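Local coordinates for protein sialyltransferase 0160 (PDB 4R84) that transfers sialic acid from its CMP-activated donor to a sugar acceptor, as a bacterial glycosyltransferase of the GT-B structural group, at residues 161-166 and 337-342; 218-223 and 266-271. All coordinates share one frame; numbering follows the deposited sequence.

Interaction 1. Residues 161-166 and 337-342; sequences ADNANK and LDIVGF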
ATOM      1  N   ALA A 161       0.476  17.316 -10.823  1.00 38.92           N
ATOM      2  CA  ALA A 161      -0.328  17.131 -12.034  1.00 36.11           C
ATOM      3  C   ALA A 161       0.393  16.282 -13.072  1.00 35.79           C
ATOM      4  O   ALA A 161      -0.193  15.387 -13.685  1.00 30.41           O
ATOM      5  CB  ALA A 161      -0.698  18.479 -12.621  1.00 40.89           C
ATOM      6  N   ASP A 162       1.678  16.547 -13.248  1.00 35.08           N
ATOM      7  CA  ASP A 162       2.485  15.805 -14.204  1.00 30.20           C
ATOM      8  C   ASP A 162       2.633  14.313 -13.865  1.00 31.92           C
ATOM      9  O   ASP A 162       2.484  13.453 -14.728  1.00 30.51           O
ATOM     10  CB  ASP A 162       3.862  16.446 -14.295  1.00 47.43           C
ATOM     11  CG  ASP A 162       4.393  16.469 -15.698  1.00 46.95           C
ATOM     12  OD1 ASP A 162       3.641  16.883 -16.613  1.00 31.01           O
ATOM     13  OD2 ASP A 162       5.553  16.058 -15.879  1.00 54.69           O
ATOM     14  N   ASN A 163       2.975  14.009 -12.616  1.00 29.48           N
ATOM     15  CA  ASN A 163       3.102  12.618 -12.208  1.00 22.98           C
ATOM     16  C   ASN A 163       1.750  11.901 -12.238  1.00 24.43           C
ATOM     17  O   ASN A 163       1.673  10.711 -12.558  1.00 26.40           O
ATOM     18  CB  ASN A 163       3.731  12.513 -10.813  1.00 22.59           C
ATOM     19  CG  ASN A 163       5.183  12.941 -10.808  1.00 29.56           C
ATOM     20  OD1 ASN A 163       5.858  12.853 -11.830  1.00 27.13           O
ATOM     21  ND2 ASN A 163       5.674  13.391  -9.657  1.00 35.52           N
ATOM     22  N   ALA A 164       0.694  12.632 -11.911  1.00 23.91           N
ATOM     23  CA  ALA A 164      -0.649  12.082 -11.944  1.00 23.27           C
ATOM     24  C   ALA A 164      -1.003  11.627 -13.359  1.00 27.99           C
ATOM     25  O   ALA A 164      -1.558  10.541 -13.556  1.00 24.11           O
ATOM     26  CB  ALA A 164      -1.665  13.110 -11.417  1.00 21.66           C
ATOM     27  N   ASN A 165      -0.657  12.447 -14.346  1.00 30.84           N
ATOM     28  CA  ASN A 165      -0.919  12.090 -15.733  1.00 33.19           C
ATOM     29  C   ASN A 165      -0.103  10.868 -16.155  1.00 31.59           C
ATOM     30  O   ASN A 165      -0.593  10.011 -16.907  1.00 34.87           O
ATOM     31  CB  ASN A 165      -0.633  13.286 -16.643  1.00 38.73           C
ATOM     32  CG  ASN A 165      -1.691  14.372 -16.521  1.00 50.85           C
ATOM     33  OD1 ASN A 165      -2.813  14.112 -16.083  1.00 57.03           O
ATOM     34  ND2 ASN A 165      -1.329  15.601 -16.880  1.00 47.98           N
ATOM     35  N   LYS A 166       1.119  10.763 -15.640  1.00 32.53           N
ATOM     36  CA  LYS A 166       1.977   9.616 -15.920  1.00 40.06           C
ATOM     37  C   LYS A 166       1.349   8.312 -15.460  1.00 31.71           C
ATOM     38  O   LYS A 166       1.612   7.257 -16.034  1.00 32.05           O
ATOM     39  CB  LYS A 166       3.344   9.761 -15.222  1.00 41.54           C
ATOM     40  CG  LYS A 166       4.236  10.899 -15.705  1.00 52.59           C
ATOM     41  CD  LYS A 166       5.585  10.855 -14.981  1.00 50.25           C
ATOM     42  CE  LYS A 166       6.464  12.054 -15.308  1.00 58.91           C
ATOM     43  NZ  LYS A 166       6.945  12.064 -16.727  1.00 59.07           N
ATOM     44  N   LEU A 337      10.468   7.811  -6.020  1.00 20.82           N
ATOM     45  CA  LEU A 337      11.279   8.703  -5.190  1.00 22.70           C
ATOM     46  C   LEU A 337      10.886  10.166  -5.340  1.00 22.83           C
ATOM     47  O   LEU A 337      10.886  10.923  -4.367  1.00 27.33           O
ATOM     48  CB  LEU A 337      12.762   8.532  -5.530  1.00 22.67           C
ATOM     49  CG  LEU A 337      13.343   7.186  -5.108  1.00 22.55           C
ATOM     50  CD1 LEU A 337      14.735   6.996  -5.715  1.00 22.72           C
ATOM     51  CD2 LEU A 337      13.392   7.098  -3.558  1.00 21.10           C
ATOM     52  N   ASP A 338      10.571  10.566  -6.571  1.00 21.12           N
ATOM     53  CA  ASP A 338      10.170  11.934  -6.861  1.00 19.82           C
ATOM     54  C   ASP A 338       8.863  12.289  -6.181  1.00 23.15           C
ATOM     55  O   ASP A 338       8.733  13.344  -5.561  1.00 24.46           O
ATOM     56  CB  ASP A 338      10.049  12.134  -8.374  1.00 28.65           C
ATOM     57  CG  ASP A 338       9.672  13.556  -8.743  1.00 49.60           C
ATOM     58  OD1 ASP A 338      10.509  14.467  -8.562  1.00 55.37           O
ATOM     59  OD2 ASP A 338       8.540  13.760  -9.227  1.00 48.44           O
ATOM     60  N   ILE A 339       7.894  11.392  -6.289  1.00 24.42           N
ATOM     61  CA  ILE A 339       6.602  11.607  -5.673  1.00 19.79           C
ATOM     62  C   ILE A 339       6.715  11.700  -4.142  1.00 20.89           C
ATOM     63  O   ILE A 339       6.126  12.597  -3.530  1.00 22.11           O
ATOM     64  CB  ILE A 339       5.639  10.495  -6.072  1.00 21.73           C
ATOM     65  CG1 ILE A 339       5.301  10.667  -7.563  1.00 19.04           C
ATOM     66  CG2 ILE A 339       4.387  10.540  -5.224  1.00 19.15           C
ATOM     67  CD1 ILE A 339       4.578   9.478  -8.172  1.00 20.40           C
ATOM     68  N   VAL A 340       7.467  10.795  -3.526  1.00 20.19           N
ATOM     69  CA  VAL A 340       7.554  10.807  -2.051  1.00 17.97           C
ATOM     70  C   VAL A 340       8.568  11.831  -1.528  1.00 19.62           C
ATOM     71  O   VAL A 340       8.675  12.027  -0.319  1.00 24.71           O
ATOM     72  CB  VAL A 340       7.921   9.422  -1.452  1.00 17.99           C
ATOM     73  CG1 VAL A 340       6.959   8.361  -1.957  1.00 21.49           C
ATOM     74  CG2 VAL A 340       9.376   9.043  -1.734  1.00 20.56           C
ATOM     75  N   GLY A 341       9.308  12.463  -2.435  1.00 20.78           N
ATOM     76  CA  GLY A 341      10.201  13.556  -2.080  1.00 20.94           C
ATOM     77  C   GLY A 341      11.502  13.136  -1.418  1.00 26.16           C
ATOM     78  O   GLY A 341      12.038  13.867  -0.580  1.00 27.06           O
ATOM     79  N   PHE A 342      12.020  11.974  -1.808  1.00 22.56           N
ATOM     80  CA  PHE A 342      13.195  11.398  -1.158  1.00 23.88           C
ATOM     81  C   PHE A 342      14.388  11.327  -2.100  1.00 26.06           C
ATOM     82  O   PHE A 342      14.331  10.663  -3.122  1.00 21.59           O
ATOM     83  CB  PHE A 342      12.867  10.004  -0.618  1.00 20.56           C
ATOM     84  CG  PHE A 342      14.054   9.278  -0.002  1.00 19.25           C
ATOM     85  CD1 PHE A 342      14.997   9.957   0.778  1.00 21.95           C
ATOM     86  CD2 PHE A 342      14.204   7.906  -0.178  1.00 20.49           C
ATOM     87  CE1 PHE A 342      16.074   9.280   1.346  1.00 21.42           C
ATOM     88  CE2 PHE A 342      15.277   7.218   0.402  1.00 20.98           C
ATOM     89  CZ  PHE A 342      16.210   7.911   1.167  1.00 22.20           C
TER
HETATM   90  O   HOH W   1       8.821  12.363 -11.985  1.00 43.63           O

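Interaction 2. Residues 218-223 and 266-271; sequences PLYNNE and YLAGTS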
ATOM      1  N   PRO A 218     -24.242   3.512  -2.462  1.00 26.91           N
ATOM      2  CA  PRO A 218     -25.061   3.977  -3.592  1.00 30.14           C
ATOM      3  C   PRO A 218     -24.916   3.147  -4.872  1.00 33.02           C
ATOM      4  O   PRO A 218     -25.751   3.268  -5.767  1.00 34.92           O
ATOM      5  CB  PRO A 218     -24.565   5.414  -3.819  1.00 26.71           C
ATOM      6  CG  PRO A 218     -23.195   5.440  -3.252  1.00 31.38           C
ATOM      7  CD  PRO A 218     -23.211   4.499  -2.088  1.00 33.79           C
ATOM      8  N   LEU A 219     -23.894   2.299  -4.955  1.00 26.90           N
ATOM      9  CA  LEU A 219     -23.705   1.484  -6.142  1.00 26.18           C
ATOM     10  C   LEU A 219     -24.265   0.084  -5.952  1.00 26.89           C
ATOM     11  O   LEU A 219     -24.247  -0.723  -6.879  1.00 26.30           O
ATOM     12  CB  LEU A 219     -22.217   1.377  -6.486  1.00 27.12           C
ATOM     13  CG  LEU A 219     -21.498   2.665  -6.884  1.00 34.33           C
ATOM     14  CD1 LEU A 219     -19.998   2.406  -6.976  1.00 32.67           C
ATOM     15  CD2 LEU A 219     -22.052   3.209  -8.197  1.00 33.75           C
ATOM     16  N   TYR A 220     -24.737  -0.208  -4.742  1.00 27.27           N
ATOM     17  CA  TYR A 220     -24.996  -1.593  -4.358  1.00 26.72           C
ATOM     18  C   TYR A 220     -25.996  -2.304  -5.269  1.00 31.19           C
ATOM     19  O   TYR A 220     -25.819  -3.479  -5.616  1.00 32.06           O
ATOM     20  CB  TYR A 220     -25.495  -1.663  -2.916  1.00 32.00           C
ATOM     21  CG  TYR A 220     -25.545  -3.071  -2.391  1.00 30.45           C
ATOM     22  CD1 TYR A 220     -26.663  -3.872  -2.606  1.00 35.49           C
ATOM     23  CD2 TYR A 220     -24.483  -3.602  -1.668  1.00 28.60           C
ATOM     24  CE1 TYR A 220     -26.713  -5.166  -2.140  1.00 30.31           C
ATOM     25  CE2 TYR A 220     -24.531  -4.892  -1.184  1.00 35.45           C
ATOM     26  CZ  TYR A 220     -25.651  -5.669  -1.425  1.00 39.89           C
ATOM     27  OH  TYR A 220     -25.716  -6.954  -0.951  1.00 38.90           O
ATOM     28  N   ASN A 221     -27.036  -1.589  -5.671  1.00 31.19           N
ATOM     29  CA  ASN A 221     -28.088  -2.219  -6.442  1.00 31.98           C
ATOM     30  C   ASN A 221     -27.886  -2.072  -7.939  1.00 37.93           C
ATOM     31  O   ASN A 221     -28.737  -2.484  -8.736  1.00 34.94           O
ATOM     32  CB  ASN A 221     -29.431  -1.639  -6.028  1.00 32.72           C
ATOM     33  CG  ASN A 221     -29.761  -1.943  -4.581  1.00 38.92           C
ATOM     34  OD1 ASN A 221     -29.537  -3.062  -4.106  1.00 33.29           O
ATOM     35  ND2 ASN A 221     -30.272  -0.950  -3.867  1.00 43.46           N
ATOM     36  N   ASN A 222     -26.738  -1.520  -8.316  1.00 32.30           N
ATOM     37  CA  ASN A 222     -26.356  -1.421  -9.724  1.00 27.86           C
ATOM     38  C   ASN A 222     -25.651  -2.687 -10.214  1.00 31.94           C
ATOM     39  O   ASN A 222     -24.453  -2.873 -10.000  1.00 29.29           O
ATOM     40  CB  ASN A 222     -25.463  -0.192  -9.942  1.00 28.19           C
ATOM     41  CG  ASN A 222     -25.318   0.161 -11.414  1.00 31.01           C
ATOM     42  OD1 ASN A 222     -25.479  -0.696 -12.280  1.00 32.39           O
ATOM     43  ND2 ASN A 222     -25.000   1.416 -11.699  1.00 36.05           N
ATOM     44  N   GLU A 223     -26.387  -3.538 -10.915  1.00 33.02           N
ATOM     45  CA  GLU A 223     -25.874  -4.843 -11.309  1.00 36.45           C
ATOM     46  C   GLU A 223     -24.722  -4.794 -12.323  1.00 31.53           C
ATOM     47  O   GLU A 223     -24.036  -5.794 -12.527  1.00 31.50           O
ATOM     48  CB  GLU A 223     -27.022  -5.696 -11.856  1.00 52.73           C
ATOM     49  CG  GLU A 223     -28.262  -5.657 -10.970  1.00 70.95           C
ATOM     50  CD  GLU A 223     -29.444  -6.394 -11.566  1.00 81.05           C
ATOM     51  OE1 GLU A 223     -29.410  -7.643 -11.599  1.00 86.57           O
ATOM     52  OE2 GLU A 223     -30.406  -5.724 -12.002  1.00 82.06           O
ATOM     53  N   TYR A 266     -26.015  -3.529   6.063  1.00 28.59           N
ATOM     54  CA  TYR A 266     -25.702  -2.107   6.098  1.00 27.70           C
ATOM     55  C   TYR A 266     -25.276  -1.641   4.710  1.00 36.40           C
ATOM     56  O   TYR A 266     -25.721  -0.598   4.220  1.00 31.59           O
ATOM     57  CB  TYR A 266     -24.601  -1.822   7.123  1.00 26.66           C
ATOM     58  CG  TYR A 266     -24.263  -0.360   7.250  1.00 32.10           C
ATOM     59  CD1 TYR A 266     -25.047   0.487   8.027  1.00 31.52           C
ATOM     60  CD2 TYR A 266     -23.151   0.176   6.610  1.00 34.88           C
ATOM     61  CE1 TYR A 266     -24.744   1.829   8.148  1.00 35.56           C
ATOM     62  CE2 TYR A 266     -22.841   1.516   6.727  1.00 38.49           C
ATOM     63  CZ  TYR A 266     -23.642   2.339   7.501  1.00 37.65           C
ATOM     64  OH  TYR A 266     -23.332   3.675   7.628  1.00 34.90           O
ATOM     65  N   LEU A 267     -24.410  -2.428   4.080  1.00 30.24           N
ATOM     66  CA  LEU A 267     -23.947  -2.109   2.744  1.00 20.36           C
ATOM     67  C   LEU A 267     -25.099  -2.163   1.743  1.00 21.62           C
ATOM     68  O   LEU A 267     -25.167  -1.331   0.836  1.00 26.82           O
ATOM     69  CB  LEU A 267     -22.815  -3.046   2.308  1.00 23.89           C
ATOM     70  CG  LEU A 267     -21.513  -2.988   3.120  1.00 25.09           C
ATOM     71  CD1 LEU A 267     -20.464  -3.959   2.544  1.00 23.75           C
ATOM     72  CD2 LEU A 267     -20.981  -1.572   3.124  1.00 26.00           C
ATOM     73  N   ALA A 268     -26.004  -3.126   1.927  1.00 25.28           N
ATOM     74  CA  ALA A 268     -27.137  -3.318   1.010  1.00 28.53           C
ATOM     75  C   ALA A 268     -28.210  -2.237   1.178  1.00 34.47           C
ATOM     76  O   ALA A 268     -29.152  -2.157   0.388  1.00 35.81           O
ATOM     77  CB  ALA A 268     -27.747  -4.700   1.198  1.00 24.92           C
ATOM     78  N   GLY A 269     -28.069  -1.427   2.222  1.00 38.25           N
ATOM     79  CA  GLY A 269     -28.978  -0.326   2.490  1.00 46.61           C
ATOM     80  C   GLY A 269     -30.360  -0.759   2.936  1.00 48.61           C
ATOM     81  O   GLY A 269     -31.356  -0.097   2.641  1.00 54.86           O
ATOM     82  N   THR A 270     -30.422  -1.874   3.653  1.00 38.99           N
ATOM     83  CA  THR A 270     -31.692  -2.377   4.159  1.00 42.62           C
ATOM     84  C   THR A 270     -31.728  -2.285   5.676  1.00 44.55           C
ATOM     85  O   THR A 270     -32.722  -2.650   6.307  1.00 49.65           O
ATOM     86  CB  THR A 270     -31.945  -3.830   3.726  1.00 42.19           C
ATOM     87  OG1 THR A 270     -30.889  -4.668   4.204  1.00 39.86           O
ATOM     88  CG2 THR A 270     -32.026  -3.928   2.206  1.00 40.41           C
ATOM     89  N   SER A 271     -30.638  -1.792   6.254  1.00 42.14           N
ATOM     90  CA  SER A 271     -30.559  -1.577   7.696  1.00 37.80           C
ATOM     91  C   SER A 271     -29.613  -0.432   8.017  1.00 45.82           C
ATOM     92  O   SER A 271     -28.612  -0.245   7.329  1.00 48.65           O
ATOM     93  CB  SER A 271     -30.096  -2.839   8.416  1.00 33.80           C
ATOM     94  OG  SER A 271     -29.945  -2.588   9.802  1.00 38.88           O
TER
HETATM   95  O   HOH W   2     -29.683   0.262  -1.375  1.00 40.44           O

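Interaction 1. Residues 161-166 and 337-342
Asn163 of helix 161-166 reaches across to Asp338 and Ile339 near the C-terminal end of helix 330-340, a helix-to-helix contact within the sialyltransferase part of this GT-B enzyme. The direct polar link is a hydrogen bond from Asn163 ND2 to Asp338 OD2, 2.9 Å long and nearly straight, with an N-H...O angle of 164°. OD2 lies close to the amide plane of Asn163 and is met almost along its C-O axis, while amide and carboxylate stand perpendicular. Asp338 turns its CG anti to the backbone N (chi1 -178°), which carries the carboxylate out toward the other helix. Asn163 N bonds to Asp160 OD1, tying the first turn of helix 161-166 to the residue just before it.

Van der Waals packing accompanies the bond: Ile339 CG1 lies 3.5 Å from Asn163 ND2, and Ile339 CD1 comes within 4.1 Å of Asn163 CB, the two side chains running past each other in opposite directions. Ile339 also touches Val157 and Leu135, the latter on helix 129-144. Beyond the contact, helix 330-340 ends in a Schellman motif with Gly341 as its C-prime residue: Phe342 N bonds to Leu337 O, and Gly341 N weakly to Asp338 O.

Water completes the link. One molecule donates to Asn163 OD1 at 3.0 Å and, weakly, to Asp338 OD2 at 3.1 Å.

Interaction 2. Residues 218-223 and 266-271
A first torsion of -170° swings the Tyr220 ring away from its own backbone N, and chi2 of -86° turns it so that one face lies over Ala268. Ala268 CA stands 3.5 Å from the ring centroid and only 2° off the normal, a CH-pi contact centred on the face. The methyl is displaced toward the hydroxyl end of the same face: Ala268 CB is 3.5 Å from Tyr220 CZ and 3.7 Å from Tyr220 OH. At the other end of the ring, Leu267 O approaches Tyr220 CD2 obliquely at 3.4 Å. Leu267 CB makes a looser apolar contact, 4.3 Å, with Tyr220 CE2 on the same side of the ring as CD2.

Both segments are places where a helix gives way to a turn. The chain leaving helix 213-219 makes a type I beta turn from Leu219 to Asn222, with Tyr220 at its second position, whereas helix 252-267 finishes in a Schellman motif with Gly269 at positive phi. Gln217 NE2 bonds to Tyr266 O, joining the two helix ends a second time, and the Leu267 side chain also touches Trp284 and Tyr288.

No direct hydrogen bond crosses between the segments; a water donates to Ala268 O at 3.0 Å and accepts a weak bond from Asn221 ND2 at 2.8 Å.

How the interactions relate
Both interactions belong to the sialyltransferase part of the chain. Their centres are about 36 Å apart and their nearest atoms about 21 Å, so they do not touch. Along the chain the order is 161-166, 218-223, 266-271, 337-342: interaction 2 spans a short interval within the long one bridged by interaction 1. The interval between 166 and 337 holds strands 197-204, 225-233 and 290-294 of the mixed sheet; only 225-233 of these lies between 223 and 266. The parallel sheet of strands 358-362, 401-405, 425-427 and 445-447 follows. Interaction 1 joins two helices beside helix 129-144, while interaction 2 joins the ends of helices 213-219 and 252-267 farther from the chain centre.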